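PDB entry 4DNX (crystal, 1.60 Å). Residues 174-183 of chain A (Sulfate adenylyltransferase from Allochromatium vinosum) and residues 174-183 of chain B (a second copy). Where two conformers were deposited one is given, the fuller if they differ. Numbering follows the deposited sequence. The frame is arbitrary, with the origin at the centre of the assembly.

Chain A, residues 174-183: PDTFRTAVEI
Chain B, residues 174-183: PDTFRTAVEI

The two copies meet as near-symmetric partners. Each stretch is a loop through residue 179, then a helix that starts at residue 180 and continues onward. The register is reciprocal: Asp A175 CA lies 5.6 Å from Glu B182 CA, and Glu A182 CA 5.7 Å from Asp B175 CA. Arg A178 and Arg B178 are extended in backbone (phi/psi near -140/146).

Hydroxyl-carboxylate bonds come first. Thr B179 OG1 donates to Asp A175 OD1 at 2.6 Å, and Thr A179 OG1 to Asp B175 OD1 at 2.7 Å. Both aspartates are m, both threonines p. Each threonine is also an N-cap: Thr A179 OG1 accepts from Glu A182 N at 2.9 Å, Thr B179 OG1 from Glu B182 N at 3.0 Å. The hydroxyl thus ties helix start to partner loop. Water 1 reinforces one pair, donating to Asp A175 OD1 (2.8 Å) and accepting from Thr B179 N (2.9 Å); water 2 mirrors it.

Salt bridges follow. Arg A178 NH2 reaches Glu B182 OE2 at 2.7 Å, with a weak hydrogen bond; Arg B178 NH2 lies 3.2 Å from Glu A182 OE2. The arginines are m, m, t; the glutamates t, p. Arg A178 NE sits 3.6 Å from Arg B178 NH2, like charges that the nearby glutamates offset.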

ATOM      1  N   PRO A 174      -1.283   5.175   4.499  1.00 12.77           N
ATOM      2  CA  PRO A 174      -1.747   4.046   3.642  1.00 13.27           C
ATOM      3  C   PRO A 174      -1.221   4.085   2.223  1.00 14.53           C
ATOM      4  O   PRO A 174      -1.105   2.983   1.606  1.00 15.31           O
ATOM      5  CB  PRO A 174      -3.277   4.151   3.662  1.00 14.20           C
ATOM      6  CG  PRO A 174      -3.555   5.686   3.919  1.00 14.21           C
ATOM      7  CD  PRO A 174      -2.431   6.016   4.931  1.00 13.17           C
ATOM      8  N   ASP A 175      -0.923   5.267   1.690  1.00 13.46           N
ATOM      9  CA  ASP A 175      -0.432   5.367   0.293  1.00 15.96           C
ATOM     10  C   ASP A 175       1.062   5.184   0.135  1.00 16.26           C
ATOM     11  O   ASP A 175       1.545   4.899  -0.971  1.00 21.24           O
ATOM     12  CB  ASP A 175      -0.859   6.696  -0.377  1.00 15.51           C
ATOM     13  CG  ASP A 175      -2.382   6.812  -0.551  1.00 16.55           C
ATOM     14  OD1 ASP A 175      -3.097   5.756  -0.542  1.00 18.05           O
ATOM     15  OD2 ASP A 175      -2.886   7.939  -0.723  1.00 17.06           O
ATOM     16  N   THR A 176       1.823   5.345   1.215  1.00 15.10           N
ATOM     17  CA  THR A 176       3.258   5.333   1.105  1.00 14.28           C
ATOM     18  C   THR A 176       3.927   4.115   1.746  1.00 13.73           C
ATOM     19  O   THR A 176       4.930   3.638   1.236  1.00 14.07           O
ATOM     20  CB  THR A 176       3.909   6.632   1.661  1.00 19.33           C
ATOM     21  OG1 THR A 176       3.417   6.870   2.974  1.00 20.42           O
ATOM     22  CG2 THR A 176       3.513   7.823   0.776  1.00 18.84           C
ATOM     23  N   PHE A 177       3.368   3.599   2.854  1.00 11.18           N
ATOM     24  CA  PHE A 177       3.953   2.432   3.475  1.00 12.14           C
ATOM     25  C   PHE A 177       3.970   1.281   2.487  1.00 10.98           C
ATOM     26  O   PHE A 177       2.936   1.007   1.867  1.00 12.48           O
ATOM     27  CB  PHE A 177       3.208   1.980   4.745  1.00 12.73           C
ATOM     28  CG  PHE A 177       3.783   0.737   5.335  1.00 12.42           C
ATOM     29  CD1 PHE A 177       4.897   0.794   6.185  1.00 12.53           C
ATOM     30  CD2 PHE A 177       3.267  -0.540   4.959  1.00 13.77           C
ATOM     31  CE1 PHE A 177       5.459  -0.385   6.706  1.00 13.77           C
ATOM     32  CE2 PHE A 177       3.873  -1.729   5.430  1.00 13.72           C
ATOM     33  CZ  PHE A 177       4.940  -1.639   6.334  1.00 13.57           C
ATOM     34  N   ARG A 178       5.156   0.644   2.359  1.00 11.03           N
ATOM     35  CA  ARG A 178       5.334  -0.518   1.446  1.00 11.35           C
ATOM     36  C   ARG A 178       6.179  -1.577   2.114  1.00 10.97           C
ATOM     37  O   ARG A 178       7.099  -1.266   2.852  1.00 13.19           O
ATOM     38  CB  ARG A 178       6.127  -0.105   0.188  1.00 14.40           C
ATOM     39  CG  ARG A 178       5.334   0.751  -0.687  1.00 20.60           C
ATOM     40  CD  ARG A 178       4.332  -0.043  -1.528  1.00 27.58           C
ATOM     41  NE  ARG A 178       3.800   0.884  -2.505  1.00 27.21           N
ATOM     42  CZ  ARG A 178       2.903   1.837  -2.246  1.00 38.69           C
ATOM     43  NH1 ARG A 178       2.362   1.974  -1.028  1.00 34.29           N
ATOM     44  NH2 ARG A 178       2.526   2.654  -3.226  1.00 41.19           N
ATOM     45  N   THR A 179       5.856  -2.825   1.821  1.00 10.44           N
ATOM     46  CA  THR A 179       6.707  -3.930   2.220  1.00 10.61           C
ATOM     47  C   THR A 179       7.876  -4.041   1.261  1.00  9.98           C
ATOM     48  O   THR A 179       7.812  -3.534   0.120  1.00 10.53           O
ATOM     49  CB  THR A 179       5.934  -5.275   2.195  1.00 10.24           C
ATOM     50  OG1 THR A 179       5.458  -5.541   0.858  1.00 10.41           O
ATOM     51  CG2 THR A 179       4.748  -5.208   3.186  1.00 11.78           C
ATOM     52  N   ALA A 180       8.938  -4.726   1.695  1.00  9.91           N
ATOM     53  CA  ALA A 180      10.064  -5.031   0.767  1.00  9.58           C
ATOM     54  C   ALA A 180       9.537  -5.910  -0.381  1.00 10.97           C
ATOM     55  O   ALA A 180      10.016  -5.804  -1.518  1.00 11.19           O
ATOM     56  CB  ALA A 180      11.161  -5.804   1.500  1.00  9.87           C
ATOM     57  N   VAL A 181       8.576  -6.786  -0.076  1.00  9.79           N
ATOM     58  CA  VAL A 181       7.972  -7.672  -1.060  1.00 11.58           C
ATOM     59  C   VAL A 181       7.348  -6.834  -2.210  1.00 11.12           C
ATOM     60  O   VAL A 181       7.599  -7.107  -3.406  1.00 11.82           O
ATOM     61  CB  VAL A 181       6.907  -8.597  -0.397  1.00 12.50           C
ATOM     62  CG1 VAL A 181       6.090  -9.345  -1.461  1.00 13.45           C
ATOM     63  CG2 VAL A 181       7.593  -9.561   0.635  1.00 13.64           C
ATOM     64  N   GLU A 182       6.588  -5.809  -1.844  1.00 10.83           N
ATOM     65  CA  GLU A 182       5.868  -5.033  -2.881  1.00 12.08           C
ATOM     66  C   GLU A 182       6.829  -4.100  -3.631  1.00 12.07           C
ATOM     67  O   GLU A 182       6.635  -3.900  -4.851  1.00 13.71           O
ATOM     68  CB  GLU A 182       4.733  -4.233  -2.250  1.00 15.53           C
ATOM     69  CG  GLU A 182       3.834  -3.438  -3.267  1.00 17.20           C
ATOM     70  CD  GLU A 182       3.223  -4.275  -4.431  1.00 21.01           C
ATOM     71  OE1 GLU A 182       3.134  -5.530  -4.363  1.00 21.53           O
ATOM     72  OE2 GLU A 182       2.773  -3.641  -5.426  1.00 24.11           O
ATOM     73  N   ILE A 183       7.829  -3.561  -2.937  1.00 10.57           N
ATOM     74  CA  ILE A 183       8.842  -2.714  -3.651  1.00 10.92           C
ATOM     75  C   ILE A 183       9.561  -3.578  -4.700  1.00 11.15           C
ATOM     76  O   ILE A 183       9.710  -3.152  -5.885  1.00 12.10           O
ATOM     77  CB  ILE A 183       9.800  -2.095  -2.663  1.00 10.54           C
ATOM     78  CG1 ILE A 183       9.056  -1.017  -1.871  1.00  9.98           C
ATOM     79  CG2 ILE A 183      10.981  -1.498  -3.361  1.00 10.02           C
ATOM     80  CD1 ILE A 183       9.876  -0.371  -0.705  1.00 10.11           C
TER
ATOM     81  N   PRO B 174      -2.307  -6.255   2.126  1.00 14.11           N
ATOM     82  CA  PRO B 174      -1.446  -5.029   2.253  1.00 13.64           C
ATOM     83  C   PRO B 174      -0.637  -4.663   1.001  1.00 15.22           C
ATOM     84  O   PRO B 174      -0.337  -3.463   0.812  1.00 17.31           O
ATOM     85  CB  PRO B 174      -0.522  -5.377   3.429  1.00 15.16           C
ATOM     86  CG  PRO B 174      -0.366  -6.907   3.289  1.00 13.58           C
ATOM     87  CD  PRO B 174      -1.875  -7.281   3.081  1.00 13.81           C
ATOM     88  N   ASP B 175      -0.305  -5.636   0.153  1.00 14.16           N
ATOM     89  CA  ASP B 175       0.472  -5.311  -1.043  1.00 15.46           C
ATOM     90  C   ASP B 175      -0.379  -4.993  -2.251  1.00 16.33           C
ATOM     91  O   ASP B 175       0.168  -4.491  -3.262  1.00 21.89           O
ATOM     92  CB  ASP B 175       1.394  -6.455  -1.396  1.00 15.29           C
ATOM     93  CG  ASP B 175       2.518  -6.664  -0.351  1.00 15.86           C
ATOM     94  OD1 ASP B 175       2.819  -5.749   0.505  1.00 17.11           O
ATOM     95  OD2 ASP B 175       3.164  -7.751  -0.393  1.00 16.63           O
ATOM     96  N   THR B 176      -1.685  -5.278  -2.174  1.00 14.72           N
ATOM     97  CA  THR B 176      -2.509  -5.067  -3.371  0.70 14.45           C
ATOM     98  C   THR B 176      -3.599  -4.016  -3.208  1.00 12.36           C
ATOM     99  O   THR B 176      -3.907  -3.325  -4.174  1.00 11.93           O
ATOM    100  CB  THR B 176      -3.127  -6.368  -3.928  0.70 16.24           C
ATOM    101  OG1 THR B 176      -3.872  -6.997  -2.890  0.70 18.18           O
ATOM    102  CG2 THR B 176      -2.064  -7.310  -4.414  0.70 16.29           C
ATOM    103  N   PHE B 177      -4.185  -3.850  -2.021  1.00 11.76           N
ATOM    104  CA  PHE B 177      -5.206  -2.815  -1.834  1.00 11.50           C
ATOM    105  C   PHE B 177      -4.597  -1.463  -2.145  1.00 11.70           C
ATOM    106  O   PHE B 177      -3.501  -1.157  -1.674  1.00 12.54           O
ATOM    107  CB  PHE B 177      -5.688  -2.767  -0.369  1.00 11.90           C
ATOM    108  CG  PHE B 177      -6.664  -1.629  -0.108  1.00 12.82           C
ATOM    109  CD1 PHE B 177      -7.993  -1.751  -0.434  1.00 13.56           C
ATOM    110  CD2 PHE B 177      -6.212  -0.402   0.400  1.00 15.13           C
ATOM    111  CE1 PHE B 177      -8.919  -0.703  -0.243  1.00 14.13           C
ATOM    112  CE2 PHE B 177      -7.135   0.699   0.575  1.00 15.05           C
ATOM    113  CZ  PHE B 177      -8.475   0.534   0.259  1.00 14.01           C
ATOM    114  N   ARG B 178      -5.298  -0.647  -2.921  1.00 11.13           N
ATOM    115  CA  ARG B 178      -4.753   0.680  -3.243  1.00 12.66           C
ATOM    116  C   ARG B 178      -5.892   1.664  -3.232  1.00 12.27           C
ATOM    117  O   ARG B 178      -6.984   1.343  -3.660  1.00 13.67           O
ATOM    118  CB  ARG B 178      -4.242   0.712  -4.710  1.00 14.55           C
ATOM    119  CG  ARG B 178      -2.932   0.012  -4.945  1.00 19.57           C
ATOM    120  CD  ARG B 178      -1.797   0.910  -4.485  1.00 25.61           C
ATOM    121  NE  ARG B 178      -0.477   0.334  -4.694  1.00 32.47           N
ATOM    122  CZ  ARG B 178       0.055  -0.652  -3.964  1.00 44.60           C
ATOM    123  NH1 ARG B 178      -0.638  -1.243  -2.982  1.00 40.51           N
ATOM    124  NH2 ARG B 178       1.285  -1.077  -4.241  1.00 49.71           N
ATOM    125  N   THR B 179      -5.611   2.897  -2.823  1.00 12.13           N
ATOM    126  CA  THR B 179      -6.621   3.971  -2.962  1.00 11.49           C
ATOM    127  C   THR B 179      -6.628   4.518  -4.402  1.00 10.85           C
ATOM    128  O   THR B 179      -5.643   4.316  -5.158  1.00 11.25           O
ATOM    129  CB  THR B 179      -6.320   5.165  -2.021  1.00 10.87           C
ATOM    130  OG1 THR B 179      -5.009   5.681  -2.301  1.00 11.28           O
ATOM    131  CG2 THR B 179      -6.334   4.674  -0.567  1.00 11.31           C
ATOM    132  N   ALA B 180      -7.685   5.230  -4.766  1.00 10.21           N
ATOM    133  CA  ALA B 180      -7.743   5.917  -6.103  1.00 10.45           C
ATOM    134  C   ALA B 180      -6.626   6.923  -6.142  1.00 11.74           C
ATOM    135  O   ALA B 180      -5.979   7.120  -7.187  1.00 11.27           O
ATOM    136  CB  ALA B 180      -9.135   6.590  -6.315  1.00 10.39           C
ATOM    137  N   VAL B 181      -6.380   7.576  -5.012  1.00 11.53           N
ATOM    138  CA  VAL B 181      -5.279   8.559  -4.884  1.00 12.65           C
ATOM    139  C   VAL B 181      -3.904   7.962  -5.268  1.00 12.60           C
ATOM    140  O   VAL B 181      -3.149   8.518  -6.103  1.00 12.21           O
ATOM    141  CB  VAL B 181      -5.239   9.133  -3.452  1.00 12.39           C
ATOM    142  CG1 VAL B 181      -4.008  10.045  -3.271  1.00 13.19           C
ATOM    143  CG2 VAL B 181      -6.559   9.885  -3.139  1.00 13.20           C
ATOM    144  N   GLU B 182      -3.598   6.788  -4.695  1.00 12.49           N
ATOM    145  CA  GLU B 182      -2.307   6.169  -4.964  1.00 12.31           C
ATOM    146  C   GLU B 182      -2.196   5.639  -6.371  1.00 12.80           C
ATOM    147  O   GLU B 182      -1.130   5.721  -6.956  1.00 12.55           O
ATOM    148  CB  GLU B 182      -1.963   5.061  -3.933  1.00 14.14           C
ATOM    149  CG  GLU B 182      -0.581   4.415  -4.101  1.00 16.12           C
ATOM    150  CD  GLU B 182       0.617   5.386  -4.084  1.00 19.22           C
ATOM    151  OE1 GLU B 182       0.515   6.579  -3.702  1.00 21.40           O
ATOM    152  OE2 GLU B 182       1.722   4.927  -4.402  1.00 23.15           O
ATOM    153  N   ILE B 183      -3.284   5.099  -6.892  1.00 11.28           N
ATOM    154  CA  ILE B 183      -3.263   4.595  -8.282  1.00 11.31           C
ATOM    155  C   ILE B 183      -2.979   5.783  -9.228  1.00 11.69           C
ATOM    156  O   ILE B 183      -2.084   5.679 -10.096  1.00 11.78           O
ATOM    157  CB  ILE B 183      -4.578   3.929  -8.633  1.00 12.00           C
ATOM    158  CG1 ILE B 183      -4.640   2.566  -7.906  1.00 12.23           C
ATOM    159  CG2 ILE B 183      -4.668   3.687 -10.198  1.00 11.59           C
ATOM    160  CD1 ILE B 183      -5.919   1.748  -8.026  1.00 12.96           C
TER
HETATM  161  O   HOH W   1      -3.086   3.066  -1.334  1.00 14.58           O
HETATM  162  O   HOH W   2       3.143  -3.054   0.587  1.00 15.22           O